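Local coordinates for protein histidine acid phosphatase (Hafnia alvei, PDB 4ARU) that belongs to branch 2 of the histidine phosphatase superfamily and is built round a mixed beta sheet flanked by helices, at residues F8-V13 with V337-V342; V14-H19 with L301-H306; M354-L359 with G375-N380. All coordinates share one frame; numbering follows the deposited sequence. Where two conformers were deposited one is given.

Interaction 1: residues F8-V13 with V337-V342. Unlike the reference sequence in segment 8-13: R12 (reference Lys).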
loop_
_atom_site.group_PDB
_atom_site.type_symbol
_atom_site.label_atom_id
_atom_site.label_comp_id
_atom_site.label_asym_id
_atom_site.label_seq_id
_atom_site.Cartn_x
_atom_site.Cartn_y
_atom_site.Cartn_z
ATOM N N PHE A 8 1.950 -29.594 -4.717
ATOM C CA PHE A 8 2.269 -28.197 -5.003
ATOM C C PHE A 8 3.557 -27.805 -4.302
ATOM O O PHE A 8 3.807 -28.184 -3.145
ATOM C CB PHE A 8 1.127 -27.267 -4.567
ATOM C CG PHE A 8 0.055 -27.044 -5.628
ATOM C CD1 PHE A 8 -0.532 -28.099 -6.288
ATOM C CD2 PHE A 8 -0.372 -25.760 -5.909
ATOM C CE1 PHE A 8 -1.532 -27.875 -7.258
ATOM C CE2 PHE A 8 -1.372 -25.533 -6.858
ATOM C CZ PHE A 8 -1.940 -26.584 -7.515
ATOM N N GLN A 9 4.337 -26.992 -4.988
ATOM C CA GLN A 9 5.622 -26.471 -4.457
ATOM C C GLN A 9 5.693 -24.987 -4.609
ATOM O O GLN A 9 5.434 -24.478 -5.652
ATOM C CB GLN A 9 6.767 -27.085 -5.269
ATOM C CG GLN A 9 6.836 -28.592 -5.288
ATOM C CD GLN A 9 7.224 -29.213 -3.942
ATOM O OE1 GLN A 9 7.749 -28.534 -3.061
ATOM N NE2 GLN A 9 7.002 -30.500 -3.810
ATOM N N LEU A 10 6.082 -24.273 -3.550
ATOM C CA LEU A 10 6.274 -22.833 -3.621
ATOM C C LEU A 10 7.671 -22.520 -4.146
ATOM O O LEU A 10 8.674 -22.866 -3.479
ATOM C CB LEU A 10 6.097 -22.197 -2.246
ATOM C CG LEU A 10 6.291 -20.666 -2.197
ATOM C CD1 LEU A 10 5.336 -19.892 -3.082
ATOM C CD2 LEU A 10 6.178 -20.200 -0.746
ATOM N N GLU A 11 7.783 -21.941 -5.345
ATOM C CA GLU A 11 9.100 -21.724 -5.980
ATOM C C GLU A 11 9.691 -20.347 -5.630
ATOM O O GLU A 11 10.896 -20.213 -5.522
ATOM C CB GLU A 11 9.016 -21.853 -7.494
ATOM C CG GLU A 11 8.765 -23.305 -7.901
ATOM C CD GLU A 11 9.101 -23.603 -9.328
ATOM O OE1 GLU A 11 9.236 -22.647 -10.112
ATOM O OE2 GLU A 11 9.249 -24.795 -9.651
ATOM N N ARG A 12 8.863 -19.327 -5.497
ATOM C CA ARG A 12 9.331 -18.025 -5.068
ATOM C C ARG A 12 8.224 -17.073 -4.832
ATOM O O ARG A 12 7.073 -17.335 -5.192
ATOM C CB ARG A 12 10.305 -17.457 -6.040
ATOM C CG ARG A 12 9.831 -17.415 -7.450
ATOM C CD ARG A 12 11.027 -16.970 -8.273
ATOM N NE ARG A 12 10.750 -16.881 -9.712
ATOM C CZ ARG A 12 10.827 -17.873 -10.579
ATOM N NH1 ARG A 12 11.115 -19.114 -10.183
ATOM N NH2 ARG A 12 10.566 -17.616 -11.860
ATOM N N VAL A 13 8.560 -15.962 -4.202
ATOM C CA VAL A 13 7.593 -14.971 -3.744
ATOM C C VAL A 13 8.073 -13.581 -4.125
ATOM O O VAL A 13 9.301 -13.306 -4.120
ATOM C CB VAL A 13 7.431 -15.055 -2.215
ATOM C CG1 VAL A 13 6.427 -14.043 -1.702
ATOM C CG2 VAL A 13 6.994 -16.440 -1.817
ATOM N N VAL A 337 1.336 -10.146 -1.491
ATOM C CA VAL A 337 2.269 -11.245 -1.565
ATOM C C VAL A 337 1.852 -12.093 -2.735
ATOM O O VAL A 337 0.826 -12.780 -2.707
ATOM C CB VAL A 337 2.291 -12.071 -0.271
ATOM C CG1 VAL A 337 3.279 -13.216 -0.388
ATOM C CG2 VAL A 337 2.593 -11.170 0.950
ATOM N N PHE A 338 2.690 -12.084 -3.741
ATOM C CA PHE A 338 2.510 -12.864 -4.967
ATOM C C PHE A 338 3.368 -14.112 -4.891
ATOM O O PHE A 338 4.585 -14.013 -4.697
ATOM C CB PHE A 338 2.916 -12.086 -6.213
ATOM C CG PHE A 338 2.110 -10.871 -6.486
ATOM C CD1 PHE A 338 2.367 -9.662 -5.860
ATOM C CD2 PHE A 338 1.182 -10.904 -7.539
ATOM C CE1 PHE A 338 1.614 -8.566 -6.149
ATOM C CE2 PHE A 338 0.457 -9.760 -7.868
ATOM C CZ PHE A 338 0.668 -8.598 -7.124
ATOM N N GLU A 339 2.766 -15.294 -5.027
ATOM C CA GLU A 339 3.445 -16.576 -4.854
ATOM C C GLU A 339 3.405 -17.312 -6.154
ATOM O O GLU A 339 2.330 -17.512 -6.729
ATOM C CB GLU A 339 2.764 -17.404 -3.782
ATOM C CG GLU A 339 2.873 -16.756 -2.421
ATOM C CD GLU A 339 2.263 -17.534 -1.269
ATOM O OE1 GLU A 339 1.485 -18.480 -1.479
ATOM O OE2 GLU A 339 2.579 -17.145 -0.117
ATOM N N ARG A 340 4.561 -17.793 -6.572
ATOM C CA ARG A 340 4.685 -18.676 -7.730
ATOM C C ARG A 340 4.732 -20.090 -7.236
ATOM O O ARG A 340 5.693 -20.496 -6.594
ATOM C CB ARG A 340 5.953 -18.381 -8.572
ATOM C CG ARG A 340 6.215 -19.377 -9.676
ATOM C CD ARG A 340 7.643 -19.296 -10.206
ATOM N NE ARG A 340 7.986 -20.383 -11.065
ATOM C CZ ARG A 340 7.808 -20.446 -12.403
ATOM N NH1 ARG A 340 7.376 -19.417 -13.108
ATOM N NH2 ARG A 340 8.128 -21.544 -13.059
ATOM N N TRP A 341 3.666 -20.841 -7.539
ATOM C CA TRP A 341 3.517 -22.237 -7.151
ATOM C C TRP A 341 3.621 -23.086 -8.396
ATOM O O TRP A 341 3.201 -22.654 -9.476
ATOM C CB TRP A 341 2.128 -22.452 -6.553
ATOM C CG TRP A 341 1.961 -21.881 -5.225
ATOM C CD1 TRP A 341 1.527 -20.622 -4.876
ATOM C CD2 TRP A 341 2.221 -22.566 -3.987
ATOM N NE1 TRP A 341 1.500 -20.499 -3.508
ATOM C CE2 TRP A 341 1.930 -21.666 -2.946
ATOM C CE3 TRP A 341 2.668 -23.858 -3.669
ATOM C CZ2 TRP A 341 2.101 -22.012 -1.608
ATOM C CZ3 TRP A 341 2.833 -24.194 -2.335
ATOM C CH2 TRP A 341 2.539 -23.270 -1.330
ATOM N N VAL A 342 4.142 -24.295 -8.275
ATOM C CA VAL A 342 4.050 -25.264 -9.406
ATOM C C VAL A 342 3.461 -26.513 -8.863
ATOM O O VAL A 342 3.700 -26.874 -7.728
ATOM C CB VAL A 342 5.343 -25.720 -10.156
ATOM C CG1 VAL A 342 5.969 -24.577 -10.920
ATOM C CG2 VAL A 342 6.329 -26.452 -9.239
HETATM O O HOH W 1 8.979 -23.847 -12.728
#

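Interaction 2: residues V14-H19 with L301-H306. With TLA (L(+)-tartaric acid), chain B.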
loop_
_atom_site.group_PDB
_atom_site.type_symbol
_atom_site.label_atom_id
_atom_site.label_comp_id
_atom_site.label_asym_id
_atom_site.label_seq_id
_atom_site.Cartn_x
_atom_site.Cartn_y
_atom_site.Cartn_z
ATOM N N VAL A 14 7.120 -12.707 -4.407
ATOM C CA VAL A 14 7.369 -11.287 -4.595
ATOM C C VAL A 14 6.401 -10.550 -3.685
ATOM O O VAL A 14 5.172 -10.744 -3.779
ATOM C CB VAL A 14 7.168 -10.840 -6.042
ATOM C CG1 VAL A 14 7.478 -9.335 -6.160
ATOM C CG2 VAL A 14 7.930 -11.697 -7.008
ATOM N N ILE A 15 6.926 -9.724 -2.802
ATOM C CA ILE A 15 6.171 -9.023 -1.820
ATOM C C ILE A 15 6.227 -7.533 -2.110
ATOM O O ILE A 15 7.326 -6.982 -2.181
ATOM C CB ILE A 15 6.763 -9.272 -0.432
ATOM C CG1 ILE A 15 6.804 -10.795 -0.155
ATOM C CG2 ILE A 15 5.989 -8.538 0.647
ATOM C CD1 ILE A 15 7.483 -11.174 1.135
ATOM N N LEU A 16 5.089 -6.899 -2.324
ATOM C CA LEU A 16 5.015 -5.446 -2.515
ATOM C C LEU A 16 4.401 -4.910 -1.243
ATOM O O LEU A 16 3.200 -5.078 -0.965
ATOM C CB LEU A 16 4.172 -5.080 -3.765
ATOM C CG LEU A 16 3.960 -3.578 -3.872
ATOM C CD1 LEU A 16 5.267 -2.814 -4.079
ATOM C CD2 LEU A 16 3.034 -3.254 -5.014
ATOM N N SER A 17 5.254 -4.330 -0.405
ATOM C CA SER A 17 4.886 -3.923 0.928
ATOM C C SER A 17 4.773 -2.422 1.054
ATOM O O SER A 17 5.644 -1.699 0.566
ATOM C CB SER A 17 5.952 -4.367 1.924
ATOM O OG SER A 17 5.547 -4.148 3.258
ATOM N N ARG A 18 3.778 -1.930 1.781
ATOM C CA ARG A 18 3.836 -0.541 2.241
ATOM C C ARG A 18 4.883 -0.441 3.323
ATOM O O ARG A 18 5.102 -1.379 4.097
ATOM C CB ARG A 18 2.503 -0.109 2.786
ATOM C CG ARG A 18 2.386 1.367 3.153
ATOM C CD ARG A 18 0.985 1.724 3.604
ATOM N NE ARG A 18 0.955 3.129 3.991
ATOM C CZ ARG A 18 0.168 3.659 4.896
ATOM N NH1 ARG A 18 -0.790 2.956 5.489
ATOM N NH2 ARG A 18 0.310 4.938 5.217
ATOM N N HIS A 19 5.521 0.714 3.421
ATOM C CA HIS A 19 6.366 0.982 4.574
ATOM C C HIS A 19 5.613 0.944 5.889
ATOM O O HIS A 19 4.379 0.878 5.961
ATOM C CB HIS A 19 7.026 2.371 4.437
ATOM C CG HIS A 19 6.050 3.483 4.300
ATOM N ND1 HIS A 19 5.245 3.941 5.321
ATOM C CD2 HIS A 19 5.715 4.200 3.203
ATOM C CE1 HIS A 19 4.451 4.894 4.859
ATOM N NE2 HIS A 19 4.737 5.082 3.579
ATOM N N LEU A 301 11.671 -11.711 -3.092
ATOM C CA LEU A 301 11.886 -10.340 -3.563
ATOM C C LEU A 301 10.916 -9.473 -2.767
ATOM O O LEU A 301 9.709 -9.623 -2.891
ATOM C CB LEU A 301 11.689 -10.199 -5.059
ATOM C CG LEU A 301 11.625 -8.793 -5.656
ATOM C CD1 LEU A 301 12.896 -8.037 -5.311
ATOM C CD2 LEU A 301 11.373 -8.783 -7.133
ATOM N N PHE A 302 11.436 -8.595 -1.909
ATOM C CA PHE A 302 10.648 -7.700 -1.087
ATOM C C PHE A 302 10.854 -6.280 -1.644
ATOM O O PHE A 302 12.012 -5.792 -1.696
ATOM C CB PHE A 302 11.095 -7.793 0.375
ATOM C CG PHE A 302 10.313 -6.953 1.329
ATOM C CD1 PHE A 302 10.701 -5.657 1.606
ATOM C CD2 PHE A 302 9.192 -7.453 1.994
ATOM C CE1 PHE A 302 10.033 -4.897 2.557
ATOM C CE2 PHE A 302 8.505 -6.678 2.931
ATOM C CZ PHE A 302 8.930 -5.383 3.189
ATOM N N ILE A 303 9.750 -5.617 -1.972
ATOM C CA ILE A 303 9.742 -4.325 -2.569
ATOM C C ILE A 303 9.064 -3.391 -1.589
ATOM O O ILE A 303 7.843 -3.551 -1.284
ATOM C CB ILE A 303 9.027 -4.326 -3.935
ATOM C CG1 ILE A 303 9.643 -5.337 -4.904
ATOM C CG2 ILE A 303 9.030 -2.911 -4.514
ATOM C CD1 ILE A 303 8.848 -5.519 -6.189
ATOM N N ALA A 304 9.816 -2.407 -1.088
ATOM C CA ALA A 304 9.327 -1.517 -0.033
ATOM C C ALA A 304 8.889 -0.204 -0.666
ATOM O O ALA A 304 9.696 0.624 -1.049
ATOM C CB ALA A 304 10.417 -1.258 1.026
ATOM N N GLY A 305 7.563 -0.052 -0.723
ATOM C CA GLY A 305 6.930 1.093 -1.349
ATOM C C GLY A 305 5.855 1.757 -0.487
ATOM O O GLY A 305 5.991 1.875 0.748
ATOM N N HIS A 306 4.766 2.147 -1.150
ATOM C CA HIS A 306 3.787 3.094 -0.629
ATOM C C HIS A 306 2.390 2.537 -0.829
ATOM O O HIS A 306 2.166 1.607 -1.645
ATOM C CB HIS A 306 3.890 4.405 -1.344
ATOM C CG HIS A 306 5.286 4.957 -1.375
ATOM N ND1 HIS A 306 5.775 5.825 -0.416
ATOM C CD2 HIS A 306 6.318 4.701 -2.212
ATOM C CE1 HIS A 306 7.025 6.115 -0.694
ATOM N NE2 HIS A 306 7.378 5.468 -1.788
HETATM O O1 TLA B . 4.783 8.809 -0.184
HETATM O O11 TLA B . 2.954 9.934 0.519
HETATM C C1 TLA B . 3.782 8.978 0.581
HETATM C C2 TLA B . 3.583 7.993 1.688
HETATM O O2 TLA B . 4.633 7.035 1.686
HETATM C C3 TLA B . 2.245 7.271 1.460
HETATM O O3 TLA B . 2.112 6.778 0.137
HETATM C C4 TLA B . 2.082 6.161 2.465
HETATM O O4 TLA B . 1.948 6.496 3.677
HETATM O O41 TLA B . 2.054 4.946 2.108
#

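Interaction 3: residues M354-L359 with G375-N380. With K (potassium ion), chain E.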
loop_
_atom_site.group_PDB
_atom_site.type_symbol
_atom_site.label_atom_id
_atom_site.label_comp_id
_atom_site.label_asym_id
_atom_site.label_seq_id
_atom_site.Cartn_x
_atom_site.Cartn_y
_atom_site.Cartn_z
ATOM N N MET A 354 -3.274 -10.499 0.403
ATOM C CA MET A 354 -2.967 -9.288 1.156
ATOM C C MET A 354 -2.644 -9.719 2.561
ATOM O O MET A 354 -3.515 -10.237 3.231
ATOM C CB MET A 354 -4.132 -8.296 1.156
ATOM C CG MET A 354 -3.784 -6.919 1.656
ATOM S SD MET A 354 -2.589 -6.044 0.551
ATOM C CE MET A 354 -2.433 -4.721 1.753
ATOM N N VAL A 355 -1.415 -9.457 3.004
ATOM C CA VAL A 355 -0.962 -9.906 4.337
ATOM C C VAL A 355 -0.675 -8.667 5.174
ATOM O O VAL A 355 -0.091 -7.701 4.669
ATOM C CB VAL A 355 0.297 -10.779 4.201
ATOM C CG1 VAL A 355 0.822 -11.251 5.562
ATOM C CG2 VAL A 355 -0.010 -11.997 3.336
ATOM N N TYR A 356 -1.162 -8.658 6.394
ATOM C CA TYR A 356 -1.225 -7.425 7.199
ATOM C C TYR A 356 -1.400 -7.671 8.664
ATOM O O TYR A 356 -1.840 -8.733 9.073
ATOM C CB TYR A 356 -2.392 -6.572 6.689
ATOM C CG TYR A 356 -3.714 -7.241 6.981
ATOM C CD1 TYR A 356 -4.199 -8.274 6.190
ATOM C CD2 TYR A 356 -4.487 -6.888 8.116
ATOM C CE1 TYR A 356 -5.403 -8.870 6.450
ATOM C CE2 TYR A 356 -5.658 -7.522 8.412
ATOM C CZ TYR A 356 -6.101 -8.552 7.580
ATOM O OH TYR A 356 -7.265 -9.193 7.880
ATOM N N GLN A 357 -1.024 -6.661 9.443
ATOM C CA GLN A 357 -1.374 -6.592 10.827
ATOM C C GLN A 357 -2.741 -5.930 10.995
ATOM O O GLN A 357 -3.011 -4.874 10.407
ATOM C CB GLN A 357 -0.324 -5.811 11.588
ATOM C CG GLN A 357 0.956 -6.612 11.800
ATOM C CD GLN A 357 2.217 -5.777 11.721
ATOM O OE1 GLN A 357 2.462 -5.093 10.709
ATOM N NE2 GLN A 357 3.089 -5.958 12.690
ATOM N N THR A 358 -3.570 -6.555 11.808
ATOM C CA THR A 358 -4.812 -5.933 12.246
ATOM C C THR A 358 -4.526 -4.669 13.008
ATOM O O THR A 358 -3.404 -4.406 13.462
ATOM C CB THR A 358 -5.675 -6.852 13.109
ATOM O OG1 THR A 358 -5.032 -7.062 14.369
ATOM C CG2 THR A 358 -5.971 -8.165 12.458
ATOM N N LEU A 359 -5.533 -3.829 13.150
ATOM C CA LEU A 359 -5.377 -2.621 13.922
ATOM C C LEU A 359 -4.905 -2.912 15.360
ATOM O O LEU A 359 -4.006 -2.220 15.872
ATOM C CB LEU A 359 -6.670 -1.767 13.926
ATOM C CG LEU A 359 -6.485 -0.305 14.384
ATOM C CD1 LEU A 359 -5.413 0.455 13.624
ATOM C CD2 LEU A 359 -7.863 0.384 14.320
ATOM N N GLY A 375 -2.880 -11.198 9.675
ATOM C CA GLY A 375 -4.039 -11.323 8.809
ATOM C C GLY A 375 -3.598 -11.632 7.405
ATOM O O GLY A 375 -2.505 -11.267 6.946
ATOM N N SER A 376 -4.459 -12.347 6.684
ATOM C CA SER A 376 -4.180 -12.655 5.283
ATOM C C SER A 376 -5.511 -12.846 4.577
ATOM O O SER A 376 -6.365 -13.554 5.078
ATOM C CB SER A 376 -3.277 -13.896 5.141
ATOM O OG SER A 376 -2.918 -14.200 3.793
ATOM N N VAL A 377 -5.667 -12.207 3.422
ATOM C CA VAL A 377 -6.856 -12.356 2.593
ATOM C C VAL A 377 -6.398 -12.854 1.233
ATOM O O VAL A 377 -5.572 -12.213 0.580
ATOM C CB VAL A 377 -7.612 -11.028 2.456
ATOM C CG1 VAL A 377 -8.772 -11.163 1.486
ATOM C CG2 VAL A 377 -8.138 -10.603 3.819
ATOM N N ARG A 378 -6.937 -13.977 0.791
ATOM C CA ARG A 378 -6.640 -14.513 -0.515
ATOM C C ARG A 378 -7.457 -13.732 -1.548
ATOM O O ARG A 378 -8.661 -13.538 -1.376
ATOM C CB ARG A 378 -7.015 -15.993 -0.561
ATOM C CG ARG A 378 -6.257 -16.749 -1.633
ATOM C CD ARG A 378 -6.206 -18.241 -1.350
ATOM N NE ARG A 378 -7.536 -18.819 -1.272
ATOM C CZ ARG A 378 -7.826 -20.062 -0.873
ATOM N NH1 ARG A 378 -6.868 -20.900 -0.490
ATOM N NH2 ARG A 378 -9.088 -20.481 -0.877
ATOM N N LEU A 379 -6.825 -13.311 -2.619
ATOM C CA LEU A 379 -7.447 -12.441 -3.612
ATOM C C LEU A 379 -7.879 -13.110 -4.898
ATOM O O LEU A 379 -7.170 -13.916 -5.528
ATOM C CB LEU A 379 -6.485 -11.288 -3.960
ATOM C CG LEU A 379 -6.027 -10.488 -2.733
ATOM C CD1 LEU A 379 -5.028 -9.400 -3.162
ATOM C CD2 LEU A 379 -7.186 -9.830 -2.033
ATOM N N ASN A 380 -9.044 -12.670 -5.341
ATOM C CA ASN A 380 -9.595 -12.993 -6.625
ATOM C C ASN A 380 -9.062 -12.027 -7.658
ATOM O O ASN A 380 -9.003 -10.822 -7.415
ATOM C CB ASN A 380 -11.117 -12.862 -6.594
ATOM C CG ASN A 380 -11.752 -13.199 -7.927
ATOM O OD1 ASN A 380 -11.472 -14.241 -8.481
ATOM N ND2 ASN A 380 -12.636 -12.334 -8.423
HETATM K K K E . -10.954 -15.227 -10.873
HETATM O O HOH W 2 -7.439 -11.925 8.226
HETATM O O HOH W 3 -12.993 -14.514 -12.539
HETATM O O HOH W 4 -12.441 -17.437 -10.329
#

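Interaction 1: residues F8-V13 with V337-V342
R12 and R340 reach each other through different first torsions: CG of R12 stands between its backbone N and carbonyl carbon (chi1 53°), whereas CG of R340 lies anti to its backbone N (chi1 173°). Both chains then run extended to NE, side by side and pointing the same way. The guanidinium planes differ by only 8°, and CD of R340 sits over the centre of the R12 group, 3.5 Å from R12 CZ. R340 NE also makes a nearly straight salt bridge to E11 OE1 (2.8 Å), in its own guanidinium plane but tilted from the plane of the carboxylate, on the anti side; R340 NH2 adds a weak bond to that oxygen. E11 and R12 can both face R340 because the antiparallel register slips by one residue, a classic beta bulge: E11 N bonds to R340 O at 2.8 Å and R340 N to R12 O at 2.9 Å. On the other side of the sheet L10 lies over one face of W341, its CB 3.8 Å from the centroid of the six-membered ring. W341 NE1 is turned to E339 OE1 (2.9 Å), while E339 OE2 is salt-bridged to R67. R12 NE and R340 NH1 bond to the carbonyls of A281 and L282 at the end of helix 264-282. The repulsion of two stacked like charges is thus probably offset by the E11 carboxylate and these carbonyl oxygens.

Interaction 2: residues V14-H19 with L301-H306
Backbone hydrogen bonds alternate between V14-H19 and L301-H306, as expected of parallel strands in register: I15 N to L301 O, I303 N to I15 O, S17 N to I303 O and G305 N to S17 O, all 2.8 Å. The ladder ends with H19 N to G305 O, longer at 3.0 Å. Apolar contacts lie on both faces. I15 CG2 is 3.6 Å from F302 CD2, and the far end of the same ring meets the CB of S17, 3.4 Å from F302 CZ; F102 stacks on F302. Over the other face L16 CD1 meets I303 CG2 at 3.8 Å. Polar side chains gather where the strands end. R18, extended with CG anti to its backbone N (chi1 -173°), bonds through NE and NH2 to O41 and O4 at one end of a tartaric acid molecule, side-on; its NH1 is salt-bridged to E222. H19 NE2 and H306 ND1 converge on a single hydroxyl of the tartaric acid, O2, each 2.7 Å away, the ring planes 80° apart, and H306 NE2 is bonded to D90. R18 and H19 open the RHGxRxP signature of the family, and H306 begins its HD pair at the N-cap of helix 307-317. The parallel ladder therefore sets both signatures round one pocket, where, as is usual in this superfamily, the active site probably lies; there an arginine and two histidines present their nitrogens to one small polar molecule, probably from the crystallisation liquor.

Interaction 3: residues M354-L359 with G375-N380
Y356 lays its ring over G375: the CA of the glycine is 3.9 Å from the ring centroid and 22° off the normal, a CH-pi contact displaced toward the rim. CG of Y356 stands between its backbone N and carbonyl carbon (chi1 67°), which folds the ring back across the neighbouring strand, and the bare alpha carbon lets it settle there. The ring continues to V377, whose CG2 is 4.2 Å from Y356 CE1. Its hydroxyl bonds to P324 O and accepts from a water 2.8 Å from Y356 OH. V355 and S376 project to the other side of the sheet, toward helix 51-70, where CG2 of V355 adjoins the serine side chain. The antiparallel frame beneath is seen in two hydrogen-bonded pairs. M354 and V377 exchange bonds of 2.9 Å, N to O each way, while Y356 N reaches G375 O at 3.0 Å; the return bond, G375 N to Y356 O, is weak. Further along, L379 points toward 354-359, its CD1 near the M354 backbone, and N380 OD1 binds the potassium ion at 2.6 Å, its site completed by I381, C384, Q387 and two waters. At the glycine end, then, one of the two backbone bonds is weak and the ring lies over the same residue. The pairing rests on backbone bonds and the Y356-G375 CH-pi contact rather than on a large apolar interface, and its chain leads on to a potassium ligand.

All three contacts belong to one mixed sheet. Strand 9-18 lies between strands 335-342 and 300-305; interaction 1 samples its first half against the one, antiparallel, and interaction 2 its second half against the other, parallel. F338 N lies 2.8 Å from V14 O, a probable hydrogen bond joining them. Interaction 3 adds strand 375-378 beyond strand 348-356, touching interaction 1 through V337 CG2 and V355 CG2 at 3.6 Å. Interaction 2 is wholly buried, about 8 Å from the chain centre, and passes from apolar packing to a polar pocket. Interactions 1 and 3 are only partly buried: interaction 1 adds stacked guanidiniums and a carboxylate at its more exposed side, interaction 3 a tyrosine ring over a glycine.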